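Local coordinates for 27kDa outer membrane protein (Silicibacter pomeroyi, PDB 3GYK) that probably acts as a thiol-disulfide oxidoreductase, the construct spanning its DsbA-like thioredoxin domain, at residues G22-N33 with N53-L64. Sequence-based numbering, arbitrary orientation. Where two conformers were deposited one is given.
Sequences GDVTVVEFFDYN and NVRLVYREWPIL
Strands 24-30 and 54-60 run parallel in register from V24/V54 to F30/E60, and backbone hydrogen bonds from V24 O–R55 N to F30 O–W61 N join them as the two strands of a beta-alpha-beta crossover through helix 35-50. On the face bearing T25, V27 and F29, R55 extends its chain beside T25 and gives NH1 to OG1 (2.9 Å), nearly in the guanidinium plane. Farther along, R59 CG sits over the F29 ring, 3.7 Å from its centroid, while the bent chain carries the guanidinium off to D11. On the other face, F30 CG lies between backbone N and carbonyl carbon (chi1 56°), which brings the ring's CE2 edge onto the face of Y58 in a T-shaped pair, planes at 73°. E60 OE2 uses its syn lone pair to accept from Y32 OH (2.6 Å). Beyond the strands, D31 OD2 takes I63 N (2.7 Å) and L64 N (2.9 Å), while OD1 accepts N33 N in an Asx turn and also meets S68. An alanine at D31 would remove the carboxylate and is likely to leave these three amides without their acceptor, the I63-L64 turn less firmly held. Buried D31 and E60 thus join the segment leading into the probable thioredoxin-type CxxC, whose residues F30 touches, to the end of strand 54-60 and the turn after it.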
ATOM      1  N   GLY A  22      -8.853   7.934  11.897  1.00  8.63           N
ATOM      2  CA  GLY A  22     -10.139   7.615  11.257  1.00  8.64           C
ATOM      3  C   GLY A  22     -10.771   6.404  11.933  1.00  8.55           C
ATOM      4  O   GLY A  22     -10.047   5.590  12.492  1.00  9.75           O
ATOM      5  N   ASP A  23     -12.090   6.307  11.931  1.00  7.80           N
ATOM      6  CA  ASP A  23     -12.761   5.234  12.716  1.00  7.51           C
ATOM      7  C   ASP A  23     -12.915   3.919  11.960  1.00  7.43           C
ATOM      8  O   ASP A  23     -13.380   2.931  12.537  1.00  7.41           O
ATOM      9  CB  ASP A  23     -14.103   5.701  13.294  1.00  7.68           C
ATOM     10  CG  ASP A  23     -15.169   5.909  12.234  1.00  8.10           C
ATOM     11  OD1 ASP A  23     -14.859   5.878  11.021  1.00  8.31           O
ATOM     12  OD2 ASP A  23     -16.328   6.142  12.634  1.00 13.26           O
ATOM     13  N   VAL A  24     -12.558   3.926  10.680  1.00  6.42           N
ATOM     14  CA  VAL A  24     -12.510   2.710   9.844  1.00  7.73           C
ATOM     15  C   VAL A  24     -11.131   2.644   9.198  1.00  9.00           C
ATOM     16  O   VAL A  24     -10.680   3.626   8.561  1.00  9.91           O
ATOM     17  CB  VAL A  24     -13.602   2.723   8.768  1.00  7.12           C
ATOM     18  CG1 VAL A  24     -13.446   1.544   7.774  1.00  7.88           C
ATOM     19  CG2 VAL A  24     -14.954   2.685   9.417  1.00  7.26           C
ATOM     20  N   THR A  25     -10.457   1.501   9.365  1.00  9.42           N
ATOM     21  CA  THR A  25      -9.189   1.246   8.662  1.00  9.09           C
ATOM     22  C   THR A  25      -9.391   0.377   7.430  1.00 10.36           C
ATOM     23  O   THR A  25     -10.019  -0.696   7.512  1.00  9.88           O
ATOM     24  CB  THR A  25      -8.152   0.564   9.587  1.00  9.46           C
ATOM     25  OG1 THR A  25      -7.855   1.444  10.668  1.00  9.34           O
ATOM     26  CG2 THR A  25      -6.834   0.281   8.841  1.00  8.35           C
ATOM     27  N   VAL A  26      -8.862   0.852   6.304  1.00  9.83           N
ATOM     28  CA  VAL A  26      -8.813   0.068   5.064  1.00 10.57           C
ATOM     29  C   VAL A  26      -7.375  -0.332   4.844  1.00 10.91           C
ATOM     30  O   VAL A  26      -6.493   0.539   4.840  1.00 11.71           O
ATOM     31  CB  VAL A  26      -9.320   0.883   3.842  1.00 10.21           C
ATOM     32  CG1 VAL A  26      -9.051   0.115   2.529  1.00 10.51           C
ATOM     33  CG2 VAL A  26     -10.796   1.214   4.004  1.00 10.71           C
ATOM     34  N   VAL A  27      -7.113  -1.629   4.696  1.00 10.17           N
ATOM     35  CA  VAL A  27      -5.751  -2.066   4.386  1.00 10.42           C
ATOM     36  C   VAL A  27      -5.709  -2.486   2.924  1.00 10.07           C
ATOM     37  O   VAL A  27      -6.598  -3.207   2.488  1.00 11.11           O
ATOM     38  CB  VAL A  27      -5.350  -3.281   5.261  1.00 11.07           C
ATOM     39  CG1 VAL A  27      -3.918  -3.691   4.961  1.00 10.47           C
ATOM     40  CG2 VAL A  27      -5.518  -2.936   6.775  1.00  9.65           C
ATOM     41  N   GLU A  28      -4.689  -2.063   2.168  1.00  9.83           N
ATOM     42  CA  GLU A  28      -4.559  -2.538   0.785  1.00 10.13           C
ATOM     43  C   GLU A  28      -3.229  -3.274   0.653  1.00 10.47           C
ATOM     44  O   GLU A  28      -2.195  -2.789   1.134  1.00 11.53           O
ATOM     45  CB  GLU A  28      -4.552  -1.358  -0.204  1.00  9.92           C
ATOM     46  CG  GLU A  28      -4.497  -1.864  -1.664  1.00 12.21           C
ATOM     47  CD  GLU A  28      -4.422  -0.764  -2.730  1.00 13.95           C
ATOM     48  OE1 GLU A  28      -4.500   0.432  -2.385  1.00 14.29           O
ATOM     49  OE2 GLU A  28      -4.234  -1.134  -3.934  1.00 15.80           O
ATOM     50  N   PHE A  29      -3.278  -4.443   0.012  1.00  9.81           N
ATOM     51  CA  PHE A  29      -2.080  -5.213  -0.347  1.00 10.00           C
ATOM     52  C   PHE A  29      -1.904  -4.993  -1.849  1.00  9.45           C
ATOM     53  O   PHE A  29      -2.838  -5.240  -2.635  1.00 11.18           O
ATOM     54  CB  PHE A  29      -2.340  -6.704  -0.115  1.00  8.89           C
ATOM     55  CG  PHE A  29      -2.329  -7.138   1.356  1.00 10.30           C
ATOM     56  CD1 PHE A  29      -1.329  -7.988   1.841  1.00  9.75           C
ATOM     57  CD2 PHE A  29      -3.365  -6.744   2.232  1.00 10.86           C
ATOM     58  CE1 PHE A  29      -1.323  -8.425   3.169  1.00 10.80           C
ATOM     59  CE2 PHE A  29      -3.378  -7.181   3.569  1.00 10.13           C
ATOM     60  CZ  PHE A  29      -2.356  -8.002   4.049  1.00  9.28           C
ATOM     61  N   PHE A  30      -0.713  -4.582  -2.278  1.00 10.27           N
ATOM     62  CA  PHE A  30      -0.557  -4.212  -3.691  1.00  9.69           C
ATOM     63  C   PHE A  30       0.872  -4.441  -4.207  1.00 10.02           C
ATOM     64  O   PHE A  30       1.811  -4.644  -3.416  1.00  9.47           O
ATOM     65  CB  PHE A  30      -0.910  -2.715  -3.882  1.00  9.98           C
ATOM     66  CG  PHE A  30      -0.093  -1.801  -3.011  1.00 10.94           C
ATOM     67  CD1 PHE A  30       1.189  -1.429  -3.388  1.00 10.80           C
ATOM     68  CD2 PHE A  30      -0.596  -1.355  -1.780  1.00 13.26           C
ATOM     69  CE1 PHE A  30       1.966  -0.604  -2.574  1.00 14.38           C
ATOM     70  CE2 PHE A  30       0.193  -0.541  -0.943  1.00 14.76           C
ATOM     71  CZ  PHE A  30       1.462  -0.158  -1.350  1.00 14.95           C
ATOM     72  N   ASP A  31       0.988  -4.389  -5.544  1.00 10.48           N
ATOM     73  CA  ASP A  31       2.257  -4.601  -6.280  1.00 10.63           C
ATOM     74  C   ASP A  31       2.243  -3.537  -7.374  1.00 10.18           C
ATOM     75  O   ASP A  31       1.219  -3.355  -8.049  1.00  9.46           O
ATOM     76  CB  ASP A  31       2.242  -6.033  -6.858  1.00 10.71           C
ATOM     77  CG  ASP A  31       3.475  -6.374  -7.692  1.00 11.62           C
ATOM     78  OD1 ASP A  31       3.738  -5.650  -8.682  1.00 11.70           O
ATOM     79  OD2 ASP A  31       4.142  -7.392  -7.381  1.00 11.60           O
ATOM     80  N   TYR A  32       3.372  -2.837  -7.553  1.00  9.93           N
ATOM     81  CA  TYR A  32       3.436  -1.709  -8.501  1.00  9.29           C
ATOM     82  C   TYR A  32       3.303  -2.091  -9.971  1.00  9.29           C
ATOM     83  O   TYR A  32       3.075  -1.222 -10.787  1.00  8.26           O
ATOM     84  CB  TYR A  32       4.689  -0.816  -8.281  1.00  9.46           C
ATOM     85  CG  TYR A  32       4.623  -0.086  -6.964  1.00 10.51           C
ATOM     86  CD1 TYR A  32       3.765   1.016  -6.800  1.00 10.84           C
ATOM     87  CD2 TYR A  32       5.393  -0.504  -5.878  1.00 10.26           C
ATOM     88  CE1 TYR A  32       3.661   1.681  -5.553  1.00 12.35           C
ATOM     89  CE2 TYR A  32       5.311   0.162  -4.623  1.00 11.00           C
ATOM     90  CZ  TYR A  32       4.449   1.245  -4.477  1.00 11.73           C
ATOM     91  OH  TYR A  32       4.364   1.857  -3.241  1.00 10.97           O
ATOM     92  N   ASN A  33       3.395  -3.388 -10.292  1.00  8.98           N
ATOM     93  CA  ASN A  33       3.219  -3.860 -11.645  1.00  7.98           C
ATOM     94  C   ASN A  33       1.887  -4.567 -11.894  1.00  8.92           C
ATOM     95  O   ASN A  33       1.640  -5.101 -12.994  1.00  8.50           O
ATOM     96  CB  ASN A  33       4.388  -4.761 -12.018  1.00  8.32           C
ATOM     97  CG  ASN A  33       5.641  -3.949 -12.359  1.00  8.21           C
ATOM     98  OD1 ASN A  33       5.569  -3.022 -13.164  1.00 10.40           O
ATOM     99  ND2 ASN A  33       6.776  -4.293 -11.753  1.00  8.64           N
ATOM    100  N   ASN A  53     -12.718  10.360   7.316  1.00  7.23           N
ATOM    101  CA  ASN A  53     -12.663   9.567   8.544  1.00  6.31           C
ATOM    102  C   ASN A  53     -12.196   8.134   8.258  1.00  7.53           C
ATOM    103  O   ASN A  53     -12.484   7.201   9.015  1.00  6.98           O
ATOM    104  CB  ASN A  53     -14.031   9.611   9.256  1.00  6.55           C
ATOM    105  CG  ASN A  53     -13.934   9.300  10.749  1.00  7.51           C
ATOM    106  OD1 ASN A  53     -12.880   9.467  11.375  1.00  9.65           O
ATOM    107  ND2 ASN A  53     -15.061   8.915  11.338  1.00  9.67           N
ATOM    108  N   VAL A  54     -11.481   7.964   7.144  1.00  7.55           N
ATOM    109  CA  VAL A  54     -10.930   6.650   6.733  1.00  8.58           C
ATOM    110  C   VAL A  54      -9.422   6.706   6.922  1.00  9.17           C
ATOM    111  O   VAL A  54      -8.744   7.649   6.488  1.00 10.26           O
ATOM    112  CB  VAL A  54     -11.270   6.328   5.258  1.00  7.51           C
ATOM    113  CG1 VAL A  54     -10.434   5.139   4.736  1.00 10.29           C
ATOM    114  CG2 VAL A  54     -12.783   6.001   5.100  1.00  6.61           C
ATOM    115  N   ARG A  55      -8.911   5.718   7.630  1.00  9.78           N
ATOM    116  CA  ARG A  55      -7.506   5.488   7.809  1.00 10.13           C
ATOM    117  C   ARG A  55      -7.081   4.419   6.805  1.00 10.54           C
ATOM    118  O   ARG A  55      -7.741   3.386   6.703  1.00  9.90           O
ATOM    119  CB  ARG A  55      -7.349   4.884   9.181  1.00 12.01           C
ATOM    120  CG  ARG A  55      -5.973   4.681   9.651  1.00 13.42           C
ATOM    121  CD  ARG A  55      -6.185   4.523  11.166  1.00 18.92           C
ATOM    122  NE  ARG A  55      -4.917   4.260  11.788  1.00 21.29           N
ATOM    123  CZ  ARG A  55      -4.393   3.051  11.900  1.00 22.25           C
ATOM    124  NH1 ARG A  55      -5.074   1.988  11.477  1.00 17.91           N
ATOM    125  NH2 ARG A  55      -3.196   2.918  12.461  1.00 23.11           N
ATOM    126  N   LEU A  56      -5.969   4.636   6.110  0.50 10.02           N
ATOM    127  CA  LEU A  56      -5.554   3.715   5.040  0.50 10.01           C
ATOM    128  C   LEU A  56      -4.169   3.141   5.321  0.50 10.46           C
ATOM    129  O   LEU A  56      -3.194   3.895   5.399  0.50 10.85           O
ATOM    130  CB  LEU A  56      -5.538   4.464   3.713  0.50 10.01           C
ATOM    131  CG  LEU A  56      -4.996   3.723   2.501  0.50  8.32           C
ATOM    132  CD1 LEU A  56      -5.991   2.656   2.120  0.50  7.70           C
ATOM    133  CD2 LEU A  56      -4.850   4.718   1.387  0.50  8.26           C
ATOM    134  N   VAL A  57      -4.086   1.814   5.475  1.00 10.74           N
ATOM    135  CA  VAL A  57      -2.841   1.131   5.876  1.00 10.81           C
ATOM    136  C   VAL A  57      -2.329   0.377   4.643  1.00 11.23           C
ATOM    137  O   VAL A  57      -3.090  -0.342   3.977  1.00 10.99           O
ATOM    138  CB  VAL A  57      -3.051   0.164   7.086  1.00 11.34           C
ATOM    139  CG1 VAL A  57      -1.834  -0.794   7.259  1.00 11.45           C
ATOM    140  CG2 VAL A  57      -3.288   0.965   8.380  1.00 10.32           C
ATOM    141  N   TYR A  58      -1.041   0.519   4.352  1.00 10.51           N
ATOM    142  CA  TYR A  58      -0.479  -0.131   3.166  1.00 11.95           C
ATOM    143  C   TYR A  58       0.397  -1.331   3.484  1.00 12.37           C
ATOM    144  O   TYR A  58       1.298  -1.248   4.346  1.00 12.08           O
ATOM    145  CB  TYR A  58       0.334   0.890   2.374  1.00 11.95           C
ATOM    146  CG  TYR A  58      -0.474   1.766   1.444  1.00 13.99           C
ATOM    147  CD1 TYR A  58      -1.846   1.585   1.269  1.00 17.03           C
ATOM    148  CD2 TYR A  58       0.155   2.730   0.689  1.00 15.41           C
ATOM    149  CE1 TYR A  58      -2.572   2.368   0.350  1.00 16.79           C
ATOM    150  CE2 TYR A  58      -0.557   3.518  -0.215  1.00 16.66           C
ATOM    151  CZ  TYR A  58      -1.910   3.325  -0.386  1.00 16.37           C
ATOM    152  OH  TYR A  58      -2.595   4.116  -1.278  1.00 17.87           O
ATOM    153  N   ARG A  59       0.152  -2.437   2.771  1.00 10.90           N
ATOM    154  CA  ARG A  59       1.033  -3.587   2.798  1.00 10.46           C
ATOM    155  C   ARG A  59       1.651  -3.727   1.395  1.00 10.51           C
ATOM    156  O   ARG A  59       0.959  -4.080   0.406  1.00 11.31           O
ATOM    157  CB  ARG A  59       0.267  -4.892   3.112  1.00 11.08           C
ATOM    158  CG  ARG A  59      -0.400  -4.978   4.518  1.00  9.84           C
ATOM    159  CD  ARG A  59       0.519  -4.614   5.703  1.00 12.38           C
ATOM    160  NE  ARG A  59       1.863  -5.193   5.650  1.00 12.58           N
ATOM    161  CZ  ARG A  59       2.691  -5.200   6.692  1.00 10.16           C
ATOM    162  NH1 ARG A  59       2.264  -4.704   7.879  1.00  8.85           N
ATOM    163  NH2 ARG A  59       3.950  -5.644   6.554  1.00  9.50           N
ATOM    164  N   GLU A  60       2.938  -3.445   1.316  1.00  9.73           N
ATOM    165  CA  GLU A  60       3.681  -3.680   0.075  1.00  9.72           C
ATOM    166  C   GLU A  60       3.850  -5.173  -0.032  1.00  9.93           C
ATOM    167  O   GLU A  60       4.477  -5.801   0.838  1.00 10.65           O
ATOM    168  CB  GLU A  60       5.045  -2.986   0.171  1.00 10.70           C
ATOM    169  CG  GLU A  60       4.949  -1.480   0.302  1.00 11.24           C
ATOM    170  CD  GLU A  60       5.021  -0.778  -1.077  1.00 11.34           C
ATOM    171  OE1 GLU A  60       5.234  -1.476  -2.091  1.00 12.51           O
ATOM    172  OE2 GLU A  60       4.892   0.468  -1.121  1.00 13.72           O
ATOM    173  N   TRP A  61       3.284  -5.753  -1.097  1.00 10.58           N
ATOM    174  CA  TRP A  61       3.316  -7.201  -1.297  1.00 10.48           C
ATOM    175  C   TRP A  61       3.789  -7.488  -2.720  1.00 10.46           C
ATOM    176  O   TRP A  61       2.988  -7.795  -3.621  1.00  9.49           O
ATOM    177  CB  TRP A  61       1.929  -7.809  -1.026  1.00 10.61           C
ATOM    178  CG  TRP A  61       1.927  -9.306  -1.006  1.00 10.74           C
ATOM    179  CD1 TRP A  61       2.980 -10.135  -0.686  1.00 10.87           C
ATOM    180  CD2 TRP A  61       0.829 -10.167  -1.336  1.00 11.17           C
ATOM    181  NE1 TRP A  61       2.601 -11.453  -0.805  1.00 12.35           N
ATOM    182  CE2 TRP A  61       1.290 -11.502  -1.193  1.00 11.13           C
ATOM    183  CE3 TRP A  61      -0.509  -9.942  -1.722  1.00 10.24           C
ATOM    184  CZ2 TRP A  61       0.479 -12.611  -1.457  1.00 11.78           C
ATOM    185  CZ3 TRP A  61      -1.319 -11.066  -1.987  1.00 10.67           C
ATOM    186  CH2 TRP A  61      -0.826 -12.361  -1.848  1.00 11.30           C
ATOM    187  N   PRO A  62       5.106  -7.309  -2.946  1.00 11.04           N
ATOM    188  CA  PRO A  62       5.654  -7.521  -4.292  1.00  9.71           C
ATOM    189  C   PRO A  62       5.659  -9.024  -4.652  1.00 10.29           C
ATOM    190  O   PRO A  62       6.326  -9.827  -3.990  1.00 11.86           O
ATOM    191  CB  PRO A  62       7.070  -6.949  -4.181  1.00  9.08           C
ATOM    192  CG  PRO A  62       7.437  -7.141  -2.690  1.00 10.06           C
ATOM    193  CD  PRO A  62       6.115  -6.749  -2.013  1.00  9.71           C
ATOM    194  N   ILE A  63       4.890  -9.379  -5.671  1.00 10.26           N
ATOM    195  CA  ILE A  63       4.694 -10.786  -6.066  1.00 10.33           C
ATOM    196  C   ILE A  63       4.860 -11.019  -7.559  1.00  9.99           C
ATOM    197  O   ILE A  63       4.821 -12.153  -8.003  1.00  9.48           O
ATOM    198  CB  ILE A  63       3.315 -11.342  -5.559  1.00 11.40           C
ATOM    199  CG1 ILE A  63       2.149 -10.502  -6.094  1.00 11.77           C
ATOM    200  CG2 ILE A  63       3.299 -11.412  -3.993  1.00 11.18           C
ATOM    201  CD1 ILE A  63       0.724 -11.066  -5.777  1.00 13.25           C
ATOM    202  N   LEU A  64       5.063  -9.954  -8.330  1.00  9.28           N
ATOM    203  CA  LEU A  64       5.103 -10.066  -9.791  1.00  9.90           C
ATOM    204  C   LEU A  64       6.523  -9.924 -10.328  1.00  9.66           C
ATOM    205  O   LEU A  64       6.721  -9.644 -11.512  1.00 10.93           O
ATOM    206  CB  LEU A  64       4.160  -9.036 -10.448  1.00  8.45           C
ATOM    207  CG  LEU A  64       2.683  -9.174 -10.074  1.00 10.86           C
ATOM    208  CD1 LEU A  64       1.856  -8.141 -10.801  1.00 11.68           C
ATOM    209  CD2 LEU A  64       2.169 -10.588 -10.434  1.00 12.45           C
TER
HETATM  210  O   HOH W   1      -4.097   3.031  -3.202  1.00 26.79           O
HETATM  211  O   HOH W   2       4.531  -3.743  -3.483  1.00 11.85           O